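PDB 4TSZ: DNA polymerase III subunit beta from Pseudomonas aeruginosa, which tethers DNA polymerases and other proteins to DNA as a sliding ring, giving them processivity. Local coordinates for residues E[173-185]-E[355-367]. Residues are numbered along the deposited sequence; the frame is centred on the assembly and turned at random.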
ATOM      1  N   THR E 173      16.645  -8.977  20.120  1.00 40.99           N
ATOM      2  CA  THR E 173      16.934  -7.780  20.915  1.00 40.43           C
ATOM      3  C   THR E 173      17.645  -6.703  20.099  1.00 39.58           C
ATOM      4  O   THR E 173      18.366  -7.014  19.153  1.00 36.41           O
ATOM      5  CB  THR E 173      17.668  -8.127  22.240  1.00 48.48           C
ATOM      6  OG1 THR E 173      17.775  -6.949  23.050  1.00 45.70           O
ATOM      7  CG2 THR E 173      19.045  -8.768  22.018  1.00 45.96           C
ATOM      8  N   ASP E 174      17.433  -5.441  20.475  1.00 36.43           N
ATOM      9  CA  ASP E 174      18.070  -4.288  19.842  1.00 36.26           C
ATOM     10  C   ASP E 174      18.890  -3.478  20.875  1.00 42.40           C
ATOM     11  O   ASP E 174      19.381  -2.396  20.568  1.00 43.29           O
ATOM     12  CB  ASP E 174      17.017  -3.420  19.107  1.00 35.96           C
ATOM     13  CG  ASP E 174      15.902  -2.843  19.957  1.00 37.89           C
ATOM     14  OD1 ASP E 174      15.982  -2.943  21.199  1.00 39.28           O
ATOM     15  OD2 ASP E 174      14.999  -2.227  19.391  1.00 40.16           O
ATOM     16  N   GLY E 175      19.011  -4.014  22.092  1.00 39.98           N
ATOM     17  CA  GLY E 175      19.727  -3.363  23.180  1.00 40.92           C
ATOM     18  C   GLY E 175      18.853  -2.533  24.102  1.00 45.73           C
ATOM     19  O   GLY E 175      19.282  -2.189  25.203  1.00 47.82           O
ATOM     20  N   HIS E 176      17.635  -2.176  23.657  1.00 40.22           N
ATOM     21  CA  HIS E 176      16.666  -1.401  24.443  1.00 40.15           C
ATOM     22  C   HIS E 176      15.562  -2.325  24.957  1.00 42.14           C
ATOM     23  O   HIS E 176      15.060  -2.139  26.053  1.00 42.72           O
ATOM     24  CB  HIS E 176      16.022  -0.274  23.598  1.00 39.86           C
ATOM     25  CG  HIS E 176      16.969   0.781  23.117  1.00 43.70           C
ATOM     26  ND1 HIS E 176      18.185   1.015  23.742  1.00 46.86           N
ATOM     27  CD2 HIS E 176      16.824   1.664  22.108  1.00 44.47           C
ATOM     28  CE1 HIS E 176      18.747   2.003  23.065  1.00 45.93           C
ATOM     29  NE2 HIS E 176      17.962   2.429  22.082  1.00 44.94           N
ATOM     30  N   ARG E 177      15.170  -3.295  24.136  1.00 38.10           N
ATOM     31  CA  ARG E 177      14.114  -4.242  24.437  1.00 38.03           C
ATOM     32  C   ARG E 177      14.485  -5.614  23.908  1.00 42.35           C
ATOM     33  O   ARG E 177      15.325  -5.737  23.014  1.00 40.93           O
ATOM     34  CB  ARG E 177      12.760  -3.777  23.859  1.00 37.06           C
ATOM     35  CG  ARG E 177      12.596  -4.048  22.350  1.00 42.56           C
ATOM     36  CD  ARG E 177      12.631  -2.747  21.662  1.00 49.38           C
ATOM     37  NE  ARG E 177      12.486  -2.798  20.207  1.00 52.26           N
ATOM     38  CZ  ARG E 177      11.327  -2.782  19.559  1.00 54.05           C
ATOM     39  NH1 ARG E 177      10.185  -2.907  20.223  1.00 33.94           N
ATOM     40  NH2 ARG E 177      11.304  -2.697  18.236  1.00 35.30           N
ATOM     41  N   LEU E 178      13.842  -6.642  24.461  1.00 40.72           N
ATOM     42  CA  LEU E 178      14.085  -8.023  24.083  1.00 40.36           C
ATOM     43  C   LEU E 178      12.767  -8.775  24.013  1.00 43.04           C
ATOM     44  O   LEU E 178      11.863  -8.505  24.795  1.00 43.17           O
ATOM     45  CB  LEU E 178      15.049  -8.668  25.113  1.00 41.40           C
ATOM     46  CG  LEU E 178      15.425 -10.158  24.944  1.00 45.68           C
ATOM     47  CD1 LEU E 178      16.817 -10.409  25.439  1.00 46.59           C
ATOM     48  CD2 LEU E 178      14.432 -11.083  25.664  1.00 49.33           C
ATOM     49  N   ALA E 179      12.678  -9.730  23.075  1.00 39.39           N
ATOM     50  CA  ALA E 179      11.550 -10.641  22.932  1.00 39.67           C
ATOM     51  C   ALA E 179      12.097 -12.076  22.882  1.00 47.25           C
ATOM     52  O   ALA E 179      13.107 -12.339  22.227  1.00 46.17           O
ATOM     53  CB  ALA E 179      10.757 -10.335  21.681  1.00 38.57           C
ATOM     54  N   MET E 180      11.451 -12.985  23.599  1.00 45.36           N
ATOM     55  CA  MET E 180      11.824 -14.395  23.608  1.00 46.58           C
ATOM     56  C   MET E 180      10.605 -15.307  23.670  1.00 50.96           C
ATOM     57  O   MET E 180       9.607 -14.971  24.306  1.00 51.10           O
ATOM     58  CB  MET E 180      12.877 -14.726  24.678  1.00 50.08           C
ATOM     59  CG  MET E 180      12.344 -14.721  26.087  1.00 55.19           C
ATOM     60  SD  MET E 180      13.572 -14.958  27.384  1.00 61.35           S
ATOM     61  CE  MET E 180      14.130 -16.533  27.009  1.00 58.66           C
ATOM     62  N   CYS E 181      10.668 -16.430  22.961  1.00 48.29           N
ATOM     63  CA  CYS E 181       9.586 -17.413  22.949  1.00 49.05           C
ATOM     64  C   CYS E 181      10.189 -18.810  22.989  1.00 55.33           C
ATOM     65  O   CYS E 181      11.140 -19.073  22.257  1.00 53.77           O
ATOM     66  CB  CYS E 181       8.673 -17.223  21.740  1.00 47.65           C
ATOM     67  SG  CYS E 181       7.143 -18.190  21.824  1.00 52.09           S
ATOM     68  N   SER E 182       9.680 -19.681  23.878  1.00 55.10           N
ATOM     69  CA  SER E 182      10.173 -21.053  24.043  1.00 57.32           C
ATOM     70  C   SER E 182       9.048 -22.050  23.823  1.00 67.38           C
ATOM     71  O   SER E 182       7.923 -21.821  24.274  1.00 67.97           O
ATOM     72  CB  SER E 182      10.761 -21.249  25.439  1.00 59.76           C
ATOM     73  OG  SER E 182      11.749 -20.282  25.751  1.00 62.51           O
ATOM     74  N   LEU E 183       9.344 -23.145  23.123  1.00 67.61           N
ATOM     75  CA  LEU E 183       8.392 -24.220  22.851  1.00 69.91           C
ATOM     76  C   LEU E 183       9.085 -25.566  23.042  1.00 77.23           C
ATOM     77  O   LEU E 183      10.184 -25.765  22.519  1.00 74.73           O
ATOM     78  CB  LEU E 183       7.796 -24.113  21.429  1.00 69.18           C
ATOM     79  CG  LEU E 183       6.847 -22.943  21.151  1.00 74.12           C
ATOM     80  CD1 LEU E 183       6.413 -22.927  19.686  1.00 73.15           C
ATOM     81  CD2 LEU E 183       5.612 -22.966  22.099  1.00 79.56           C
ATOM     82  N   ASP E 184       8.465 -26.476  23.819  1.00 79.19           N
ATOM     83  CA  ASP E 184       9.060 -27.788  24.052  1.00 82.10           C
ATOM     84  C   ASP E 184       8.788 -28.724  22.873  1.00 88.81           C
ATOM     85  O   ASP E 184       7.778 -29.436  22.841  1.00 90.22           O
ATOM     86  CB  ASP E 184       8.728 -28.375  25.443  1.00 86.24           C
ATOM     87  CG  ASP E 184       7.258 -28.542  25.752  1.00 98.65           C
ATOM     88  OD1 ASP E 184       6.566 -27.513  25.913  1.00 98.41           O
ATOM     89  OD2 ASP E 184       6.809 -29.703  25.890  1.00108.80           O
ATOM     90  N   ALA E 185       9.691 -28.670  21.874  1.00 85.16           N
ATOM     91  CA  ALA E 185       9.633 -29.446  20.636  1.00 85.56           C
ATOM     92  C   ALA E 185      10.225 -30.870  20.745  1.00 93.45           C
ATOM     93  O   ALA E 185      10.135 -31.640  19.782  1.00 93.19           O
ATOM     94  CB  ALA E 185      10.318 -28.675  19.524  1.00 84.36           C
ATOM     95  N   ASP E 355      -1.690 -16.549  31.071  1.00 58.96           N
ATOM     96  CA  ASP E 355      -1.690 -17.942  31.541  1.00 60.97           C
ATOM     97  C   ASP E 355      -0.416 -18.776  31.382  1.00 63.85           C
ATOM     98  O   ASP E 355      -0.425 -19.953  31.749  1.00 63.66           O
ATOM     99  CB  ASP E 355      -2.910 -18.687  30.949  1.00 63.71           C
ATOM    100  CG  ASP E 355      -2.931 -18.805  29.422  1.00 74.48           C
ATOM    101  OD1 ASP E 355      -2.051 -18.191  28.753  1.00 71.88           O
ATOM    102  OD2 ASP E 355      -3.830 -19.494  28.894  1.00 85.19           O
ATOM    103  N   ASN E 356       0.664 -18.198  30.833  1.00 59.56           N
ATOM    104  CA  ASN E 356       1.913 -18.947  30.622  1.00 59.18           C
ATOM    105  C   ASN E 356       3.146 -18.033  30.574  1.00 60.11           C
ATOM    106  O   ASN E 356       3.018 -16.825  30.348  1.00 57.93           O
ATOM    107  CB  ASN E 356       1.817 -19.798  29.339  1.00 58.33           C
ATOM    108  CG  ASN E 356       1.839 -18.986  28.069  1.00 67.65           C
ATOM    109  OD1 ASN E 356       2.891 -18.790  27.467  1.00 66.59           O
ATOM    110  ND2 ASN E 356       0.699 -18.447  27.659  1.00 55.89           N
ATOM    111  N   ASP E 357       4.334 -18.631  30.764  1.00 56.43           N
ATOM    112  CA  ASP E 357       5.628 -17.943  30.723  1.00 55.32           C
ATOM    113  C   ASP E 357       6.427 -18.266  29.442  1.00 57.66           C
ATOM    114  O   ASP E 357       7.587 -17.857  29.350  1.00 57.56           O
ATOM    115  CB  ASP E 357       6.456 -18.271  31.993  1.00 58.53           C
ATOM    116  CG  ASP E 357       5.860 -17.806  33.317  1.00 67.94           C
ATOM    117  OD1 ASP E 357       4.985 -16.904  33.297  1.00 67.04           O
ATOM    118  OD2 ASP E 357       6.293 -18.317  34.376  1.00 74.35           O
ATOM    119  N   ASP E 358       5.810 -18.972  28.448  1.00 53.84           N
ATOM    120  CA  ASP E 358       6.448 -19.359  27.163  1.00 52.50           C
ATOM    121  C   ASP E 358       7.014 -18.167  26.407  1.00 52.82           C
ATOM    122  O   ASP E 358       8.098 -18.272  25.838  1.00 51.04           O
ATOM    123  CB  ASP E 358       5.495 -20.160  26.251  1.00 54.72           C
ATOM    124  CG  ASP E 358       4.924 -21.440  26.849  1.00 68.18           C
ATOM    125  OD1 ASP E 358       5.502 -21.953  27.846  1.00 68.62           O
ATOM    126  OD2 ASP E 358       3.916 -21.944  26.308  1.00 77.03           O
ATOM    127  N   SER E 359       6.285 -17.035  26.422  1.00 49.35           N
ATOM    128  CA  SER E 359       6.721 -15.780  25.824  1.00 47.69           C
ATOM    129  C   SER E 359       7.131 -14.832  26.946  1.00 51.97           C
ATOM    130  O   SER E 359       6.469 -14.778  27.978  1.00 52.70           O
ATOM    131  CB  SER E 359       5.612 -15.155  24.982  1.00 49.54           C
ATOM    132  OG  SER E 359       5.320 -15.962  23.852  1.00 60.02           O
ATOM    133  N   ALA E 360       8.243 -14.113  26.753  1.00 47.88           N
ATOM    134  CA  ALA E 360       8.753 -13.135  27.712  1.00 47.23           C
ATOM    135  C   ALA E 360       9.297 -11.915  26.966  1.00 46.24           C
ATOM    136  O   ALA E 360      10.003 -12.052  25.967  1.00 43.85           O
ATOM    137  CB  ALA E 360       9.820 -13.760  28.604  1.00 48.97           C
ATOM    138  N   TYR E 361       8.907 -10.726  27.425  1.00 42.05           N
ATOM    139  CA  TYR E 361       9.279  -9.458  26.801  1.00 40.08           C
ATOM    140  C   TYR E 361       9.889  -8.541  27.821  1.00 45.47           C
ATOM    141  O   TYR E 361       9.334  -8.349  28.894  1.00 45.41           O
ATOM    142  CB  TYR E 361       8.072  -8.805  26.116  1.00 39.25           C
ATOM    143  CG  TYR E 361       7.410  -9.749  25.138  1.00 40.04           C
ATOM    144  CD1 TYR E 361       7.897  -9.892  23.842  1.00 40.26           C
ATOM    145  CD2 TYR E 361       6.355 -10.570  25.535  1.00 41.43           C
ATOM    146  CE1 TYR E 361       7.344 -10.819  22.958  1.00 39.97           C
ATOM    147  CE2 TYR E 361       5.789 -11.498  24.658  1.00 42.00           C
ATOM    148  CZ  TYR E 361       6.288 -11.620  23.368  1.00 45.63           C
ATOM    149  OH  TYR E 361       5.722 -12.508  22.486  1.00 40.92           O
ATOM    150  N   VAL E 362      11.058  -7.997  27.496  1.00 43.09           N
ATOM    151  CA  VAL E 362      11.809  -7.121  28.397  1.00 43.89           C
ATOM    152  C   VAL E 362      11.923  -5.740  27.758  1.00 45.76           C
ATOM    153  O   VAL E 362      12.300  -5.648  26.597  1.00 44.33           O
ATOM    154  CB  VAL E 362      13.193  -7.737  28.721  1.00 49.29           C
ATOM    155  CG1 VAL E 362      13.952  -6.882  29.727  1.00 49.99           C
ATOM    156  CG2 VAL E 362      13.050  -9.176  29.236  1.00 50.07           C
ATOM    157  N   VAL E 363      11.538  -4.676  28.488  1.00 41.47           N
ATOM    158  CA  VAL E 363      11.624  -3.314  27.973  1.00 40.10           C
ATOM    159  C   VAL E 363      12.383  -2.455  28.979  1.00 44.19           C
ATOM    160  O   VAL E 363      11.891  -2.253  30.089  1.00 45.18           O
ATOM    161  CB  VAL E 363      10.239  -2.679  27.604  1.00 42.57           C
ATOM    162  CG1 VAL E 363      10.426  -1.301  26.963  1.00 41.87           C
ATOM    163  CG2 VAL E 363       9.427  -3.575  26.677  1.00 41.44           C
ATOM    164  N   MET E 364      13.549  -1.914  28.585  1.00 40.07           N
ATOM    165  CA  MET E 364      14.301  -0.990  29.440  1.00 40.39           C
ATOM    166  C   MET E 364      13.536   0.344  29.483  1.00 43.56           C
ATOM    167  O   MET E 364      13.020   0.793  28.449  1.00 40.68           O
ATOM    168  CB  MET E 364      15.729  -0.727  28.919  1.00 42.59           C
ATOM    169  CG  MET E 364      16.745  -1.767  29.336  1.00 46.84           C
ATOM    170  SD  MET E 364      16.844  -2.119  31.131  1.00 52.18           S
ATOM    171  CE  MET E 364      17.771  -0.718  31.690  1.00 49.36           C
ATOM    172  N   PRO E 365      13.449   0.987  30.663  1.00 41.57           N
ATOM    173  CA  PRO E 365      12.743   2.275  30.731  1.00 42.06           C
ATOM    174  C   PRO E 365      13.547   3.454  30.159  1.00 47.03           C
ATOM    175  O   PRO E 365      14.669   3.289  29.671  1.00 46.25           O
ATOM    176  CB  PRO E 365      12.491   2.441  32.238  1.00 44.62           C
ATOM    177  CG  PRO E 365      13.628   1.753  32.879  1.00 49.01           C
ATOM    178  CD  PRO E 365      13.986   0.596  31.982  1.00 43.48           C
ATOM    179  N   MET E 366      12.939   4.647  30.213  1.00 45.39           N
ATOM    180  CA  MET E 366      13.524   5.922  29.812  1.00 45.08           C
ATOM    181  C   MET E 366      13.636   6.777  31.076  1.00 53.48           C
ATOM    182  O   MET E 366      12.776   6.686  31.960  1.00 53.54           O
ATOM    183  CB  MET E 366      12.608   6.652  28.818  1.00 45.86           C
ATOM    184  CG  MET E 366      12.564   6.040  27.438  1.00 47.18           C
ATOM    185  SD  MET E 366      11.354   6.879  26.389  1.00 49.00           S
ATOM    186  CE  MET E 366      12.137   8.467  26.162  1.00 46.02           C
ATOM    187  N   ARG E 367      14.672   7.625  31.153  1.00 53.42           N
ATOM    188  CA  ARG E 367      14.842   8.534  32.285  1.00 54.90           C
ATOM    189  C   ARG E 367      13.820   9.657  32.146  1.00 58.64           C
ATOM    190  O   ARG E 367      13.681  10.239  31.067  1.00 57.10           O
ATOM    191  CB  ARG E 367      16.280   9.094  32.353  1.00 56.80           C
TER
HETATM  192  O   HOH W   1      10.681 -18.053  26.478  1.00 51.56           O
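The phenol ring of Y361 has A179 CB and L178 O set obliquely to it, the methyl CB of A179 lying 3.6 Å from CD1 and nearly as close to CE1. The hydroxyl at the far end of the ring bonds to the carbonyl of R142. The other flat group, the guanidinium of R177, carries D174 at its edge: NE donates in its own plane to D174 OD2 at 2.7 Å, although it approaches that oxygen from above the carboxylate. The same arginine has a second acidic partner: its NH1 forms a salt bridge with D328 on helix 323-330. D174 OD1 meanwhile makes an Asx turn with H176 N, widened to an Asx motif by R177 N.

Strands 177-184 and 359-363 run antiparallel, pairing R177 with V363 through C181 with S359. L178 and V362 exchange two backbone hydrogen bonds, as do M180 and A360; M364 N to H176 O (3.0 Å) and S182 N to D358 O (2.9 Å) extend the pairing at either end. R177, A179, C181, S359, Y361 and V363 share the face met by helices 133-141 and 323-330. On the other face, M180 turns CG between its N and carbonyl carbon (chi1 73°), bringing it 3.7 Å from A360 CB, while L178 CB meets V362 CB at 4.2 Å. A water bridges S182 OG and D358 O, and that hydroxyl also bonds to R169.

This pairing fuses the central and C-terminal domains into one continuous eight-stranded sheet, with six backbone hydrogen bonds and apolar contacts on both faces. Where strand 177-184 begins and strand 359-363 finishes, G175 forms a backbone hydrogen bond with the bound peptide, and H176 and M364 pack on it. The backbone bonds and R177 salt bridges probably help position this part of the site.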